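DyP-type peroxidase (PDB 6FSK) probably uses hydrogen peroxide to oxidise dyes and, at a non-canonical site, manganese(II), through a heme b cofactor. Local coordinates at residues A[310-315]-A[336-341]; A[21-26]-A[135-140]; A[249-254]-A[372-377]; A[93-98]-A[388-393]. The protein carries 1 engineered substitution. One frame throughout, in Å; residues are numbered along the deposited sequence.

In the fold
Along the chain, contact 2 (21-26 with 135-140) closes before contacts 1 and 3 open, its segments alternate with those of contact 4, and contact 1 is nested within contact 3, which is itself nested within contact 4. Contact 2 is the pairing of strands 20-28 and 134-140 in the antiparallel sheet. Contact 4 joins the N-terminal part of the chain to the C-terminal part, its centre about 22 Å from that of contact 2. Contacts 1 and 3 both lie in the C-terminal part, with centres about 34 Å apart. Contact 1 reaches the heme directly through R336, and contact 4 carries the pocket residue F393, whereas contact 3 lies away from the heme-binding residues.

Contact 1. Residues A[310-315]-A[336-341]; sequences FDFGDS and RNDLEG. With HEM (protoporphyrin IX containing Fe), chain C.
The heme pocket reaches into this contact through R336, whose guanidinium lies flat on the F310 ring, planes 8° apart, with R336 CZ 3.9 Å from the ring centroid. CZ is displaced from the ring normal, and NH1 lies over the ring centre, 3.5 Å above its plane, in a cation-pi stack. R336 NH1 also donates to F310 O at 2.9 Å, so one residue supplies both a face and a carbonyl. On the heme side R336 NH2 donates to propionate oxygen O1D of the heme at 2.9 Å, close to the guanidinium plane; NH2 has a second partner in N308. The arm is extended from CG to NE, chi2 -172°, and its CG and CD pass F312 CE2. R336 is the N-cap residue of the short helix 337-340, and the first helical amide, N337 N, donates to D311 O at 2.9 Å. D311 begins an Asx turn: its OD1 accepts from G313 N, met from above the carboxylate plane. The side-chain amide of N337 reaches the end of this turn, ND2 making a weak 3.3 Å bond to G313 O. Water 1 donates to D338 OD1 at 2.7 Å and lies within donating distance of G313 O, while D338 OD2 is salt-bridged to R331.

Contact 2. Residues A[21-26]-A[135-140]; sequences ETYFFF and VIFVAG
Y23 and F137, a non-hydrogen-bonded antiparallel pair, set their side chains next to each other, pointing the same way from the sheet. Their planes are 27° apart and their centroids 5.1 Å apart, the rings slid so that they barely overlap. Y23 CG lies beside its backbone N (chi1 -65°) and F137 CG between backbone N and carbonyl carbon (chi1 56°), and with these rotamers one side of the tyrosine ring comes against F137 CB and CG: Y23 CD2 is 3.4 Å from F137 CB, and Y23 CE2 stands over a face of the F137 ring, toward its rim. Also at that ring, E21 OE2 lies 3.3 Å from F137 CD2, close to the ring plane; the other oxygen of this buried carboxylate is salt-bridged to K18.

V135 serves two aromatic neighbours on the same face of the sheet. Its CG2 lies over the F25 ring, 4.0 Å from the centroid in a CH-pi contact, and also meets the edge of the Y23 ring. The F26 ring swings to the opposite strand, where CE2 touches I136 CG1 at 3.8 Å, the two side chains roughly perpendicular.

Between the strands, T22 pairs with V138 and F24 with I136 through four backbone hydrogen bonds, F24 N to I136 O being 2.8 Å. Strand 166-175 flanks 21-26 and strand 74-80 flanks 135-140. This is the antiparallel sheet of the N-terminal of the two ferredoxin-like alpha+beta domains of DyP-type peroxidases.

Contact 3. Residues A[249-254]-A[372-377]; sequences VPEFDD and KKTHHG
T374 OG1 is held from two directions: it donates to E251 OE1 at 2.6 Å and accepts from water 2 at 2.7 Å, while that water also accepts from V249 N. The backbone of the same residue takes the other carboxylate oxygen, T374 N donating to E251 OE2 at 2.9 Å with an N-H...O angle of 173°. Both oxygens of E251 are met on their syn sides, OE1 from nearer the carboxylate plane than OE2, which is approached from 31° out of it, so the pair of bonds would restrict rotation of the carboxylate. E251 reaches this position by a bend at chi2, 85°, which swings CD round; the glutamate and threonine side chains lie roughly perpendicular.

Next to this polar pair, P250 CB approaches K373 N at 3.5 Å, and P250 CD meets the T374 hydroxyl. The peptide that the proline touches follows the end of helix 366-371, where K372, with positive phi, is the C-prime residue of a Schellman motif. The contact therefore sets the first turn of helix 249-258 against the chain leaving another helix on its way to strand 379-386.

Further along helix 249-258, D254 is linked to K372 by water. D254 CG stands 3.9 Å from K372 CD, but the charged ends are not in contact. Water 3 donates to D254 OD1 and accepts from K372 NZ, and water 4 donates to both D254 OD2 and K372 O. D254 OD1 is also hydrogen-bonded to N4 of a bound MES molecule, probably a component of the crystallisation liquor.

Contact 4. Residues A[93-98]-A[388-393]; sequences LSDNAF and SIDDGF
D95 and D390 run antiparallel alongside one another, carboxylates stacked with planes 17° apart, and each accepts from the other's segment. On the close-packed side, D390 OD1 takes A97 N through its syn lone pair at 2.8 Å, and D390 OD2 takes N96 N at 2.8 Å from 18° out of the plane. In return D95 OD2 accepts from D390 N at 3.0 Å and, weakly, from I389 N. D95 CG is anti to its backbone N (chi1 -173°), and the carboxylate beyond it also accepts from F98 N at OD1, a capping bond at the start of helix 96-100. D390 thus serves the same helix start from another part of the chain. D95 OD1 and D390 OD1 are 3.5 Å apart, a repulsion probably offset by these N-H donors. Alongside, A97 CB meets I389 CG2 at 3.7 Å; both side chains rest on Y469 of strand 462-472.

N96, though its backbone N is gripped by D390, is exposed. At the other end the join is looser and runs through water 5, which donates to D95 OD2 at 2.6 Å and to S94 O, and accepts from S388 OG. That hydroxyl oxygen also takes D391 N, an ST motif that turns the chain toward G392, the N-cap of helix 393-401.

Contact 1. Residues A[310-315]-A[336-341]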
# COMPACT_ATOMS: atom_id res chain seq x y z
N PHE A 310 5.95 -14.05 -13.91
CA PHE A 310 7.31 -13.61 -14.32
C PHE A 310 8.09 -13.45 -13.05
O PHE A 310 7.49 -13.31 -11.95
CB PHE A 310 7.31 -12.32 -15.13
CG PHE A 310 6.69 -11.13 -14.39
CD1 PHE A 310 5.35 -10.91 -14.45
CD2 PHE A 310 7.49 -10.27 -13.67
CE1 PHE A 310 4.77 -9.84 -13.80
CE2 PHE A 310 6.95 -9.21 -13.03
CZ PHE A 310 5.62 -9.00 -13.09
N ASP A 311 9.41 -13.58 -13.13
CA ASP A 311 10.25 -13.48 -11.97
C ASP A 311 11.52 -12.64 -12.19
O ASP A 311 12.33 -12.55 -11.31
CB ASP A 311 10.58 -14.86 -11.42
CG ASP A 311 11.34 -15.72 -12.44
OD1 ASP A 311 11.76 -15.28 -13.50
OD2 ASP A 311 11.49 -16.93 -12.18
N PHE A 312 11.66 -12.05 -13.38
CA PHE A 312 12.87 -11.32 -13.81
C PHE A 312 14.10 -12.19 -14.16
O PHE A 312 15.15 -11.66 -14.53
CB PHE A 312 13.28 -10.16 -12.88
CG PHE A 312 12.13 -9.24 -12.49
CD1 PHE A 312 11.43 -8.54 -13.41
CD2 PHE A 312 11.86 -9.02 -11.17
CE1 PHE A 312 10.39 -7.70 -13.07
CE2 PHE A 312 10.81 -8.16 -10.79
CZ PHE A 312 10.11 -7.51 -11.75
N GLY A 313 13.87 -13.48 -14.18
CA GLY A 313 14.88 -14.45 -14.59
C GLY A 313 16.18 -14.22 -13.91
O GLY A 313 16.27 -14.03 -12.71
N ASP A 314 17.28 -14.21 -14.69
CA ASP A 314 18.58 -13.86 -14.17
C ASP A 314 19.06 -12.52 -14.80
O ASP A 314 20.25 -12.23 -14.86
CB ASP A 314 19.63 -14.99 -14.45
CG ASP A 314 19.82 -15.23 -15.95
OD1 ASP A 314 19.08 -14.70 -16.80
OD2 ASP A 314 20.76 -15.98 -16.31
N SER A 315 18.10 -11.61 -15.11
CA SER A 315 18.47 -10.39 -15.81
C SER A 315 19.36 -9.48 -14.97
O SER A 315 20.22 -8.77 -15.48
CB SER A 315 17.25 -9.69 -16.35
OG SER A 315 16.32 -9.44 -15.27
N ARG A 336 11.39 -10.16 -6.63
CA ARG A 336 11.37 -11.49 -7.25
C ARG A 336 12.76 -12.10 -7.32
O ARG A 336 13.51 -12.11 -6.32
CB ARG A 336 10.62 -11.48 -8.60
CG ARG A 336 9.21 -10.81 -8.44
CD ARG A 336 8.34 -10.95 -9.69
NE ARG A 336 7.17 -10.08 -9.58
CZ ARG A 336 5.95 -10.41 -9.91
NH1 ARG A 336 5.70 -11.56 -10.53
NH2 ARG A 336 4.97 -9.57 -9.63
N ASN A 337 13.12 -12.67 -8.48
CA ASN A 337 14.42 -13.36 -8.54
C ASN A 337 15.61 -12.46 -8.39
O ASN A 337 16.74 -12.94 -8.10
CB ASN A 337 14.58 -14.04 -9.87
CG ASN A 337 13.85 -15.29 -9.98
OD1 ASN A 337 13.18 -15.69 -9.10
ND2 ASN A 337 14.09 -16.00 -11.12
N ASP A 338 15.43 -11.14 -8.45
CA ASP A 338 16.61 -10.31 -8.18
C ASP A 338 17.24 -10.68 -6.83
O ASP A 338 18.49 -10.70 -6.70
CB ASP A 338 16.28 -8.84 -8.19
CG ASP A 338 15.99 -8.29 -9.55
OD1 ASP A 338 16.09 -8.96 -10.59
OD2 ASP A 338 15.66 -7.05 -9.57
N LEU A 339 16.38 -10.92 -5.80
CA LEU A 339 16.85 -11.35 -4.51
C LEU A 339 16.72 -12.85 -4.26
O LEU A 339 17.55 -13.38 -3.50
CB LEU A 339 16.27 -10.57 -3.34
CG LEU A 339 16.43 -9.05 -3.37
CD1 LEU A 339 15.77 -8.36 -2.20
CD2 LEU A 339 17.87 -8.63 -3.45
N GLU A 340 15.70 -13.45 -4.89
CA GLU A 340 15.39 -14.88 -4.56
C GLU A 340 16.21 -15.80 -5.36
O GLU A 340 16.42 -16.97 -4.91
CB GLU A 340 13.92 -15.18 -4.76
CG GLU A 340 13.00 -14.43 -3.84
CD GLU A 340 11.55 -14.98 -3.87
OE1 GLU A 340 11.40 -16.13 -4.40
OE2 GLU A 340 10.60 -14.40 -3.28
N GLY A 341 16.78 -15.30 -6.45
CA GLY A 341 17.61 -16.18 -7.31
C GLY A 341 19.04 -16.09 -6.83
O GLY A 341 19.35 -15.34 -5.89
CHA HEM C . 2.53 -2.40 -7.28
CHB HEM C . 1.18 2.14 -8.16
CHC HEM C . 2.62 3.36 -3.73
CHD HEM C . 4.26 -1.13 -2.94
C1A HEM C . 2.02 -1.28 -7.94
C2A HEM C . 1.46 -1.27 -9.26
C3A HEM C . 1.04 -0.01 -9.49
C4A HEM C . 1.41 0.76 -8.34
CMA HEM C . 0.45 0.51 -10.76
CAA HEM C . 1.41 -2.46 -10.20
CBA HEM C . 0.15 -3.31 -10.20
CGA HEM C . -0.01 -4.12 -8.94
O1A HEM C . 0.67 -5.13 -8.75
O2A HEM C . -0.88 -3.74 -8.11
C1B HEM C . 1.45 2.92 -7.03
C2B HEM C . 1.13 4.26 -6.85
C3B HEM C . 1.49 4.64 -5.59
C4B HEM C . 2.09 3.44 -5.00
CMB HEM C . 0.53 5.17 -7.89
CAB HEM C . 1.42 5.92 -4.86
CBB HEM C . 0.59 6.89 -5.17
C1C HEM C . 3.27 2.33 -3.12
C2C HEM C . 3.92 2.30 -1.87
C3C HEM C . 4.42 1.05 -1.63
C4C HEM C . 4.00 0.24 -2.75
CMC HEM C . 4.00 3.48 -0.95
CAC HEM C . 5.25 0.49 -0.54
CBC HEM C . 6.10 1.22 0.21
C1D HEM C . 3.85 -1.85 -4.06
C2D HEM C . 4.00 -3.33 -4.10
C3D HEM C . 3.46 -3.68 -5.33
C4D HEM C . 3.09 -2.44 -5.97
CMD HEM C . 4.55 -4.24 -3.07
CAD HEM C . 3.40 -5.07 -5.96
CBD HEM C . 4.65 -5.45 -6.68
CGD HEM C . 4.60 -6.87 -7.17
O1D HEM C . 4.90 -6.99 -8.39
O2D HEM C . 4.19 -7.76 -6.46
NA HEM C . 2.09 -0.00 -7.39
NB HEM C . 2.11 2.45 -5.94
NC HEM C . 3.45 1.06 -3.71
ND HEM C . 3.38 -1.37 -5.22
FE HEM C . 2.82 0.54 -5.61
O HOH W 1 17.05 -11.02 -11.96

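Contact 2. Residues A[21-26]-A[135-140]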
# COMPACT_ATOMS: atom_id res chain seq x y z
N GLU A 21 -14.89 4.45 0.43
CA GLU A 21 -14.39 4.12 1.77
C GLU A 21 -14.11 5.38 2.53
O GLU A 21 -13.43 6.27 2.02
CB GLU A 21 -13.14 3.20 1.67
CG GLU A 21 -12.66 2.62 2.97
CD GLU A 21 -11.57 1.58 2.76
OE1 GLU A 21 -10.83 1.73 1.79
OE2 GLU A 21 -11.47 0.65 3.63
N THR A 22 -14.52 5.43 3.80
CA THR A 22 -14.16 6.50 4.69
C THR A 22 -13.29 6.00 5.83
O THR A 22 -13.63 5.03 6.51
CB THR A 22 -15.39 7.21 5.21
OG1 THR A 22 -16.04 7.85 4.10
CG2 THR A 22 -15.03 8.24 6.25
N TYR A 23 -12.19 6.73 6.07
CA TYR A 23 -11.29 6.51 7.18
C TYR A 23 -11.52 7.62 8.22
O TYR A 23 -11.29 8.80 7.90
CB TYR A 23 -9.84 6.42 6.79
CG TYR A 23 -9.46 5.26 5.92
CD1 TYR A 23 -9.59 5.33 4.55
CD2 TYR A 23 -8.93 4.08 6.51
CE1 TYR A 23 -9.23 4.25 3.73
CE2 TYR A 23 -8.60 2.99 5.73
CZ TYR A 23 -8.74 3.08 4.34
OH TYR A 23 -8.35 1.94 3.59
N PHE A 24 -12.02 7.22 9.39
CA PHE A 24 -12.34 8.13 10.47
C PHE A 24 -11.26 8.02 11.57
O PHE A 24 -11.16 7.01 12.31
CB PHE A 24 -13.73 7.81 11.01
CG PHE A 24 -14.19 8.65 12.16
CD1 PHE A 24 -14.77 9.90 11.85
CD2 PHE A 24 -14.01 8.26 13.50
CE1 PHE A 24 -15.23 10.72 12.92
CE2 PHE A 24 -14.46 9.10 14.57
CZ PHE A 24 -15.04 10.29 14.25
N PHE A 25 -10.43 9.05 11.68
CA PHE A 25 -9.30 9.07 12.60
C PHE A 25 -9.70 9.77 13.91
O PHE A 25 -10.27 10.85 13.88
CB PHE A 25 -8.09 9.76 11.99
CG PHE A 25 -7.62 9.13 10.71
CD1 PHE A 25 -6.78 8.05 10.79
CD2 PHE A 25 -7.96 9.61 9.48
CE1 PHE A 25 -6.29 7.44 9.61
CE2 PHE A 25 -7.51 8.97 8.30
CZ PHE A 25 -6.70 7.88 8.39
N PHE A 26 -9.46 9.10 15.04
CA PHE A 26 -9.99 9.57 16.31
C PHE A 26 -8.96 9.56 17.39
O PHE A 26 -7.87 8.88 17.34
CB PHE A 26 -11.21 8.73 16.69
CG PHE A 26 -10.88 7.29 17.04
CD1 PHE A 26 -10.57 6.91 18.31
CD2 PHE A 26 -10.97 6.31 16.08
CE1 PHE A 26 -10.31 5.59 18.60
CE2 PHE A 26 -10.70 5.01 16.35
CZ PHE A 26 -10.37 4.64 17.61
N VAL A 135 -8.17 4.44 14.03
CA VAL A 135 -8.99 4.66 12.87
C VAL A 135 -10.12 3.66 12.83
O VAL A 135 -9.88 2.48 13.06
CB VAL A 135 -8.13 4.65 11.57
CG1 VAL A 135 -7.37 3.34 11.29
CG2 VAL A 135 -8.93 5.04 10.33
N ILE A 136 -11.29 4.13 12.57
CA ILE A 136 -12.46 3.34 12.24
C ILE A 136 -12.66 3.56 10.73
O ILE A 136 -12.71 4.71 10.30
CB ILE A 136 -13.73 3.75 13.03
CG1 ILE A 136 -13.55 3.32 14.48
CG2 ILE A 136 -14.97 3.12 12.42
CD1 ILE A 136 -14.42 4.12 15.39
N PHE A 137 -12.76 2.49 9.95
CA PHE A 137 -12.97 2.65 8.54
C PHE A 137 -14.10 1.81 7.99
O PHE A 137 -14.35 0.72 8.49
CB PHE A 137 -11.72 2.54 7.71
CG PHE A 137 -10.97 1.24 7.91
CD1 PHE A 137 -10.13 1.13 9.02
CD2 PHE A 137 -10.95 0.24 6.90
CE1 PHE A 137 -9.33 -0.03 9.18
CE2 PHE A 137 -10.14 -0.90 7.07
CZ PHE A 137 -9.36 -1.01 8.18
N VAL A 138 -14.82 2.41 7.07
CA VAL A 138 -16.09 1.88 6.59
C VAL A 138 -16.04 1.90 5.06
O VAL A 138 -15.81 2.90 4.43
CB VAL A 138 -17.27 2.71 7.15
CG1 VAL A 138 -18.56 2.15 6.65
CG2 VAL A 138 -17.29 2.72 8.65
N ALA A 139 -16.27 0.74 4.47
CA ALA A 139 -16.21 0.53 3.02
C ALA A 139 -17.53 0.05 2.48
O ALA A 139 -18.16 -0.86 3.03
CB ALA A 139 -15.16 -0.55 2.76
N GLY A 140 -17.90 0.50 1.34
CA GLY A 140 -19.15 0.00 0.78
C GLY A 140 -19.31 0.41 -0.66
O GLY A 140 -18.36 0.89 -1.30

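Contact 3. Residues A[249-254]-A[372-377]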
# COMPACT_ATOMS: atom_id res chain seq x y z
N VAL A 249 -0.71 14.41 -11.37
CA VAL A 249 -1.01 13.72 -12.60
C VAL A 249 -0.58 14.46 -13.85
O VAL A 249 0.12 13.89 -14.68
CB VAL A 249 -2.43 13.13 -12.64
CG1 VAL A 249 -2.68 12.33 -13.88
CG2 VAL A 249 -2.59 12.26 -11.42
N PRO A 250 -1.05 15.68 -14.01
CA PRO A 250 -0.59 16.47 -15.18
C PRO A 250 0.93 16.59 -15.25
O PRO A 250 1.54 16.53 -16.34
CB PRO A 250 -1.25 17.86 -14.99
CG PRO A 250 -2.46 17.55 -14.11
CD PRO A 250 -2.01 16.40 -13.18
N GLU A 251 1.57 16.72 -14.10
CA GLU A 251 3.01 16.83 -13.98
C GLU A 251 3.68 15.57 -14.44
O GLU A 251 4.66 15.59 -15.20
CB GLU A 251 3.43 17.21 -12.54
CG GLU A 251 3.03 18.59 -12.10
CD GLU A 251 1.63 18.74 -11.54
OE1 GLU A 251 0.78 17.82 -11.64
OE2 GLU A 251 1.36 19.88 -11.04
N PHE A 252 3.19 14.44 -14.04
CA PHE A 252 3.71 13.16 -14.51
C PHE A 252 3.52 13.01 -16.00
O PHE A 252 4.48 12.59 -16.75
CB PHE A 252 3.08 12.03 -13.69
CG PHE A 252 3.49 10.64 -14.07
CD1 PHE A 252 4.71 10.16 -13.66
CD2 PHE A 252 2.65 9.87 -14.87
CE1 PHE A 252 5.08 8.84 -14.03
CE2 PHE A 252 3.00 8.60 -15.18
CZ PHE A 252 4.17 8.11 -14.72
N ASP A 253 2.35 13.33 -16.49
CA ASP A 253 2.06 13.24 -17.93
C ASP A 253 3.02 14.17 -18.72
O ASP A 253 3.56 13.75 -19.74
CB ASP A 253 0.65 13.61 -18.25
CG ASP A 253 -0.40 12.58 -17.81
OD1 ASP A 253 -0.12 11.45 -17.51
OD2 ASP A 253 -1.56 13.06 -17.78
N ASP A 254 3.24 15.36 -18.25
CA ASP A 254 4.23 16.34 -18.85
C ASP A 254 5.67 15.77 -18.87
O ASP A 254 6.37 15.76 -19.94
CB ASP A 254 4.08 17.65 -18.11
CG ASP A 254 4.97 18.75 -18.58
OD1 ASP A 254 5.54 18.69 -19.71
OD2 ASP A 254 5.10 19.75 -17.85
N LYS A 372 -0.95 21.74 -17.76
CA LYS A 372 0.00 20.70 -17.30
C LYS A 372 0.32 20.87 -15.85
O LYS A 372 1.42 20.57 -15.38
CB LYS A 372 1.26 20.62 -18.23
CG LYS A 372 0.89 20.59 -19.70
CD LYS A 372 2.10 20.40 -20.62
CE LYS A 372 1.68 20.17 -22.11
NZ LYS A 372 2.83 20.45 -22.98
N LYS A 373 -0.66 21.28 -15.04
CA LYS A 373 -0.43 21.47 -13.63
C LYS A 373 -1.66 21.01 -12.85
O LYS A 373 -2.77 21.19 -13.27
CB LYS A 373 -0.21 22.92 -13.27
CG LYS A 373 1.06 23.52 -13.88
CD LYS A 373 2.37 22.90 -13.34
CE LYS A 373 3.60 23.35 -14.13
NZ LYS A 373 3.60 24.84 -14.22
N THR A 374 -1.40 20.48 -11.67
CA THR A 374 -2.43 20.08 -10.73
C THR A 374 -3.09 21.30 -10.08
O THR A 374 -2.40 22.19 -9.54
CB THR A 374 -1.82 19.24 -9.62
OG1 THR A 374 -1.40 17.97 -10.17
CG2 THR A 374 -2.82 18.95 -8.53
N HIS A 375 -4.41 21.27 -10.13
CA HIS A 375 -5.26 22.25 -9.41
C HIS A 375 -6.16 21.65 -8.38
O HIS A 375 -6.65 22.42 -7.55
CB HIS A 375 -6.08 23.09 -10.38
CG HIS A 375 -5.19 23.86 -11.32
ND1 HIS A 375 -5.41 23.93 -12.67
CD2 HIS A 375 -4.03 24.52 -11.07
CE1 HIS A 375 -4.42 24.61 -13.23
NE2 HIS A 375 -3.57 24.98 -12.29
N HIS A 376 -6.36 20.33 -8.37
CA HIS A 376 -7.23 19.65 -7.47
C HIS A 376 -6.47 18.49 -6.83
O HIS A 376 -5.66 17.86 -7.50
CB HIS A 376 -8.44 19.10 -8.19
CG HIS A 376 -9.27 20.15 -8.82
ND1 HIS A 376 -9.99 21.07 -8.08
CD2 HIS A 376 -9.43 20.48 -10.12
CE1 HIS A 376 -10.61 21.88 -8.90
NE2 HIS A 376 -10.29 21.56 -10.14
N GLY A 377 -6.77 18.18 -5.60
CA GLY A 377 -6.09 17.12 -4.87
C GLY A 377 -6.66 15.80 -5.40
O GLY A 377 -7.93 15.57 -5.49
O HOH W 2 -2.90 15.68 -9.93
O HOH W 3 4.63 18.39 -22.22
O HOH W 4 4.05 20.08 -15.51

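Contact 4. Residues A[93-98]-A[388-393]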
# COMPACT_ATOMS: atom_id res chain seq x y z
N LEU A 93 4.95 -4.52 21.07
CA LEU A 93 4.59 -5.37 19.90
C LEU A 93 5.76 -5.68 18.99
O LEU A 93 5.55 -6.27 17.89
CB LEU A 93 3.41 -4.73 19.15
CG LEU A 93 2.04 -4.55 19.79
CD1 LEU A 93 1.00 -4.02 18.86
CD2 LEU A 93 1.60 -5.88 20.47
N SER A 94 6.98 -5.30 19.36
CA SER A 94 8.21 -5.64 18.62
C SER A 94 8.18 -5.10 17.17
O SER A 94 8.44 -5.82 16.23
CB SER A 94 8.33 -7.19 18.65
OG SER A 94 9.68 -7.49 18.45
N ASP A 95 7.77 -3.84 17.03
CA ASP A 95 7.92 -3.16 15.74
C ASP A 95 8.33 -1.72 16.01
O ASP A 95 7.56 -0.91 16.61
CB ASP A 95 6.65 -3.23 14.98
CG ASP A 95 6.81 -2.71 13.60
OD1 ASP A 95 6.72 -1.50 13.31
OD2 ASP A 95 7.10 -3.57 12.73
N ASN A 96 9.55 -1.42 15.67
CA ASN A 96 10.15 -0.14 15.97
C ASN A 96 9.40 1.00 15.25
O ASN A 96 9.16 2.03 15.83
CB ASN A 96 11.58 -0.12 15.51
CG ASN A 96 12.45 -1.09 16.22
OD1 ASN A 96 13.31 -1.77 15.58
ND2 ASN A 96 12.24 -1.21 17.51
N ALA A 97 9.05 0.80 14.00
CA ALA A 97 8.33 1.84 13.23
C ALA A 97 7.00 2.16 13.85
O ALA A 97 6.65 3.31 14.08
CB ALA A 97 8.16 1.37 11.78
N PHE A 98 6.20 1.12 14.18
CA PHE A 98 4.91 1.28 14.81
C PHE A 98 5.06 2.08 16.14
O PHE A 98 4.31 2.95 16.46
CB PHE A 98 4.33 -0.10 15.13
CG PHE A 98 3.06 -0.08 15.93
CD1 PHE A 98 1.88 0.26 15.37
CD2 PHE A 98 3.06 -0.41 17.29
CE1 PHE A 98 0.68 0.24 16.03
CE2 PHE A 98 1.86 -0.39 17.99
CZ PHE A 98 0.70 -0.06 17.41
N SER A 388 4.92 -7.09 10.16
CA SER A 388 6.06 -6.31 10.56
C SER A 388 6.20 -5.13 9.60
O SER A 388 6.55 -5.27 8.44
CB SER A 388 7.33 -7.12 10.51
OG SER A 388 8.51 -6.37 10.80
N ILE A 389 5.97 -3.94 10.12
CA ILE A 389 6.26 -2.67 9.35
C ILE A 389 7.76 -2.52 9.18
O ILE A 389 8.28 -2.14 8.09
CB ILE A 389 5.64 -1.46 10.06
CG1 ILE A 389 4.15 -1.65 10.21
CG2 ILE A 389 5.92 -0.16 9.25
CD1 ILE A 389 3.48 -0.49 10.96
N ASP A 390 8.52 -2.93 10.22
CA ASP A 390 9.97 -2.86 10.15
C ASP A 390 10.50 -3.70 8.97
O ASP A 390 11.33 -3.24 8.19
CB ASP A 390 10.63 -3.39 11.38
CG ASP A 390 10.44 -2.52 12.61
OD1 ASP A 390 10.09 -1.34 12.50
OD2 ASP A 390 10.73 -3.09 13.75
N ASP A 391 9.91 -4.87 8.77
CA ASP A 391 10.38 -5.77 7.69
C ASP A 391 9.76 -5.44 6.36
O ASP A 391 10.37 -5.71 5.29
CB ASP A 391 10.03 -7.25 7.96
CG ASP A 391 10.79 -7.89 9.12
OD1 ASP A 391 11.77 -7.36 9.62
OD2 ASP A 391 10.35 -9.02 9.52
N GLY A 392 8.53 -4.91 6.37
CA GLY A 392 7.75 -4.63 5.21
C GLY A 392 7.80 -3.20 4.71
O GLY A 392 8.79 -2.72 4.21
N PHE A 393 6.67 -2.52 4.97
CA PHE A 393 6.55 -1.16 4.45
C PHE A 393 7.77 -0.28 4.68
O PHE A 393 8.26 0.37 3.77
CB PHE A 393 5.32 -0.47 5.05
CG PHE A 393 5.32 1.01 4.73
CD1 PHE A 393 4.88 1.44 3.46
CD2 PHE A 393 5.79 1.93 5.66
CE1 PHE A 393 4.97 2.79 3.12
CE2 PHE A 393 5.88 3.30 5.32
CZ PHE A 393 5.46 3.71 4.04
O HOH W 5 7.96 -5.97 13.40